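Local structure of glycoside hydrolase family 61 protein (Myceliophthora thermophila, 5UFV) at residues G53-P62 with C172-S180. The protein is a secreted copper-dependent monooxygenase that depolymerises cellulose by oxidatively cleaving its beta-1,4-glycosidic bonds, yielding C1-oxidised products. Numbering follows the deposited sequence.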
loop_
_atom_site.group_PDB
_atom_site.type_symbol
_atom_site.label_atom_id
_atom_site.label_comp_id
_atom_site.label_asym_id
_atom_site.label_seq_id
_atom_site.Cartn_x
_atom_site.Cartn_y
_atom_site.Cartn_z
ATOM N N GLY A 53 11.761 3.222 11.039
ATOM C CA GLY A 53 12.520 4.115 10.192
ATOM C C GLY A 53 13.525 3.429 9.321
ATOM O O GLY A 53 13.586 2.214 9.254
ATOM N N ALA A 54 14.326 4.249 8.663
ATOM C CA ALA A 54 15.311 3.784 7.714
ATOM C C ALA A 54 16.371 4.857 7.460
ATOM O O ALA A 54 16.091 6.032 7.616
ATOM C CB ALA A 54 14.626 3.402 6.418
ATOM N N ALA A 55 17.560 4.445 7.020
ATOM C CA ALA A 55 18.723 5.343 6.911
ATOM C C ALA A 55 18.760 6.121 5.599
ATOM O O ALA A 55 19.282 7.257 5.547
ATOM C CB ALA A 55 20.011 4.545 7.073
ATOM N N LEU A 56 18.234 5.505 4.548
ATOM C CA LEU A 56 18.301 6.080 3.213
ATOM C C LEU A 56 16.942 6.506 2.667
ATOM O O LEU A 56 15.912 6.137 3.202
ATOM C CB LEU A 56 18.897 5.057 2.248
ATOM C CG LEU A 56 20.243 4.483 2.656
ATOM C CD1 LEU A 56 20.751 3.513 1.587
ATOM C CD2 LEU A 56 21.263 5.588 2.946
ATOM N N TYR A 57 16.991 7.247 1.564
ATOM C CA TYR A 57 15.826 7.690 0.801
ATOM C C TYR A 57 16.122 7.523 -0.699
ATOM O O TYR A 57 17.275 7.519 -1.112
ATOM C CB TYR A 57 15.521 9.160 1.072
ATOM C CG TYR A 57 16.728 10.040 0.864
ATOM C CD1 TYR A 57 17.067 10.484 -0.404
ATOM C CD2 TYR A 57 17.572 10.384 1.941
ATOM C CE1 TYR A 57 18.193 11.272 -0.609
ATOM C CE2 TYR A 57 18.691 11.163 1.748
ATOM C CZ TYR A 57 18.995 11.604 0.469
ATOM O OH TYR A 57 20.109 12.373 0.240
ATOM N N ALA A 58 15.075 7.357 -1.499
ATOM C CA ALA A 58 15.208 7.416 -2.943
ATOM C C ALA A 58 14.817 8.827 -3.415
ATOM O O ALA A 58 13.877 9.416 -2.888
ATOM C CB ALA A 58 14.307 6.374 -3.577
ATOM N N GLU A 59 15.537 9.366 -4.392
ATOM C CA GLU A 59 15.148 10.628 -5.035
ATOM C C GLU A 59 14.124 10.371 -6.102
ATOM O O GLU A 59 14.159 9.344 -6.783
ATOM C CB GLU A 59 16.350 11.358 -5.645
ATOM C CG GLU A 59 17.442 11.659 -4.613
ATOM C CD GLU A 59 18.023 13.065 -4.678
ATOM O OE1 GLU A 59 17.982 13.719 -5.756
ATOM O OE2 GLU A 59 18.535 13.508 -3.624
ATOM N N ALA A 60 13.193 11.300 -6.232
ATOM C CA ALA A 60 12.182 11.227 -7.273
ATOM C C ALA A 60 11.506 12.564 -7.445
ATOM O O ALA A 60 11.334 13.325 -6.500
ATOM C CB ALA A 60 11.135 10.176 -6.952
ATOM N N ALA A 61 11.130 12.844 -8.674
ATOM C CA ALA A 61 10.368 14.022 -8.980
ATOM C C ALA A 61 8.925 13.600 -9.231
ATOM O O ALA A 61 8.637 12.428 -9.500
ATOM C CB ALA A 61 10.948 14.715 -10.211
ATOM N N PRO A 62 8.011 14.563 -9.154
ATOM C CA PRO A 62 6.634 14.300 -9.516
ATOM C C PRO A 62 6.575 13.713 -10.906
ATOM O O PRO A 62 7.382 14.096 -11.742
ATOM C CB PRO A 62 6.005 15.691 -9.495
ATOM C CG PRO A 62 6.813 16.451 -8.487
ATOM C CD PRO A 62 8.209 15.938 -8.645
ATOM N N CYS A 172 6.463 0.352 4.451
ATOM C CA CYS A 172 6.822 1.763 4.162
ATOM C C CYS A 172 8.283 1.909 3.724
ATOM O O CYS A 172 9.165 1.149 4.181
ATOM C CB CYS A 172 6.590 2.688 5.369
ATOM S SG CYS A 172 4.910 2.511 5.983
ATOM N N ALA A 173 8.496 2.903 2.851
ATOM C CA ALA A 173 9.809 3.259 2.284
ATOM C C ALA A 173 9.936 4.766 2.224
ATOM O O ALA A 173 8.931 5.466 2.297
ATOM C CB ALA A 173 9.967 2.684 0.889
ATOM N N GLN A 174 11.154 5.257 2.077
ATOM C CA GLN A 174 11.429 6.695 2.185
ATOM C C GLN A 174 11.763 7.346 0.822
ATOM O O GLN A 174 12.690 6.924 0.122
ATOM C CB GLN A 174 12.558 6.927 3.196
ATOM C CG GLN A 174 12.215 6.381 4.568
ATOM C CD GLN A 174 13.129 6.836 5.684
ATOM O OE1 GLN A 174 12.686 6.982 6.816
ATOM N NE2 GLN A 174 14.389 7.038 5.387
ATOM N N ILE A 175 10.990 8.364 0.458
ATOM C CA ILE A 175 11.144 9.054 -0.829
ATOM C C ILE A 175 11.381 10.544 -0.589
ATOM O O ILE A 175 10.574 11.211 0.087
ATOM C CB ILE A 175 9.874 8.941 -1.680
ATOM C CG1 ILE A 175 9.351 7.511 -1.668
ATOM C CG2 ILE A 175 10.128 9.429 -3.100
ATOM C CD1 ILE A 175 10.029 6.584 -2.635
ATOM N N LYS A 176 12.492 11.050 -1.129
ATOM C CA LYS A 176 12.742 12.475 -1.153
ATOM C C LYS A 176 12.274 12.998 -2.510
ATOM O O LYS A 176 12.935 12.758 -3.537
ATOM C CB LYS A 176 14.214 12.812 -0.912
ATOM C CG LYS A 176 14.387 14.305 -0.719
ATOM C CD LYS A 176 15.823 14.766 -0.516
ATOM C CE LYS A 176 16.546 14.117 0.669
ATOM N NZ LYS A 176 16.106 14.576 2.017
ATOM N N VAL A 177 11.128 13.683 -2.500
ATOM C CA VAL A 177 10.500 14.260 -3.700
ATOM C C VAL A 177 11.095 15.611 -4.048
ATOM O O VAL A 177 11.025 16.550 -3.246
ATOM C CB VAL A 177 8.994 14.455 -3.480
ATOM C CG1 VAL A 177 8.345 15.166 -4.657
ATOM C CG2 VAL A 177 8.335 13.108 -3.248
ATOM N N THR A 178 11.666 15.711 -5.245
ATOM C CA THR A 178 12.342 16.920 -5.698
ATOM C C THR A 178 11.406 17.848 -6.475
ATOM O O THR A 178 10.199 17.627 -6.525
ATOM C CB THR A 178 13.525 16.544 -6.606
ATOM O OG1 THR A 178 13.043 15.799 -7.738
ATOM C CG2 THR A 178 14.548 15.714 -5.825
ATOM N N GLY A 179 11.970 18.887 -7.085
ATOM C CA GLY A 179 11.201 19.805 -7.916
ATOM C C GLY A 179 10.619 20.973 -7.146
ATOM O O GLY A 179 11.053 21.301 -6.035
ATOM N N SER A 180 9.622 21.603 -7.746
ATOM C CA SER A 180 9.028 22.819 -7.192
ATOM C C SER A 180 7.527 22.814 -7.417
ATOM O O SER A 180 6.919 23.825 -7.766
ATOM C CB SER A 180 9.674 24.054 -7.823
ATOM O OG SER A 180 9.648 23.977 -9.238
HETATM O O HOH W 1 13.771 7.158 9.363
#
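With CG trans to the backbone N (chi1 -171°) and the chain folded back at chi3 and chi4, Lys-176 lays CE over the centre of the Tyr-57 ring, 3.5 Å from its centroid (CH-pi). Its NZ adds a cation-pi interaction over the ring face, 4.4 Å from the centroid, and hydrogen bonds to Asn-150. Gln-174, extended beyond CG, sends NE2 into the loop preceding strand 58-60: it donates to Leu-56 O at 2.8 Å, from above the carbonyl plane, and weakly to Ala-54 O, while OE1 accepts from Trp-30 and is joined through a water to Ala-54 N. Replacing Gln-174 by alanine is likely to cost Leu-56 O this donor and let the loop shift. The backbones pair in parallel, starting with Ala-58 N to Gln-174 O (2.9 Å) and ending at Ala-60 O, which takes both Thr-178 N (2.7 Å) and, from the same face, OG1 (3.3 Å). Strand 58-60 thereby forms an edge of the mixed sheet in the AA9 beta-sandwich. On the face turned to the other sheet, Ala-60 CB meets Ile-175 CG2 at 4.1 Å, and both side chains pack on Ile-9. Lys-176 lies on the opposite face, its charge probably shared between the tyrosine ring and Asn-150.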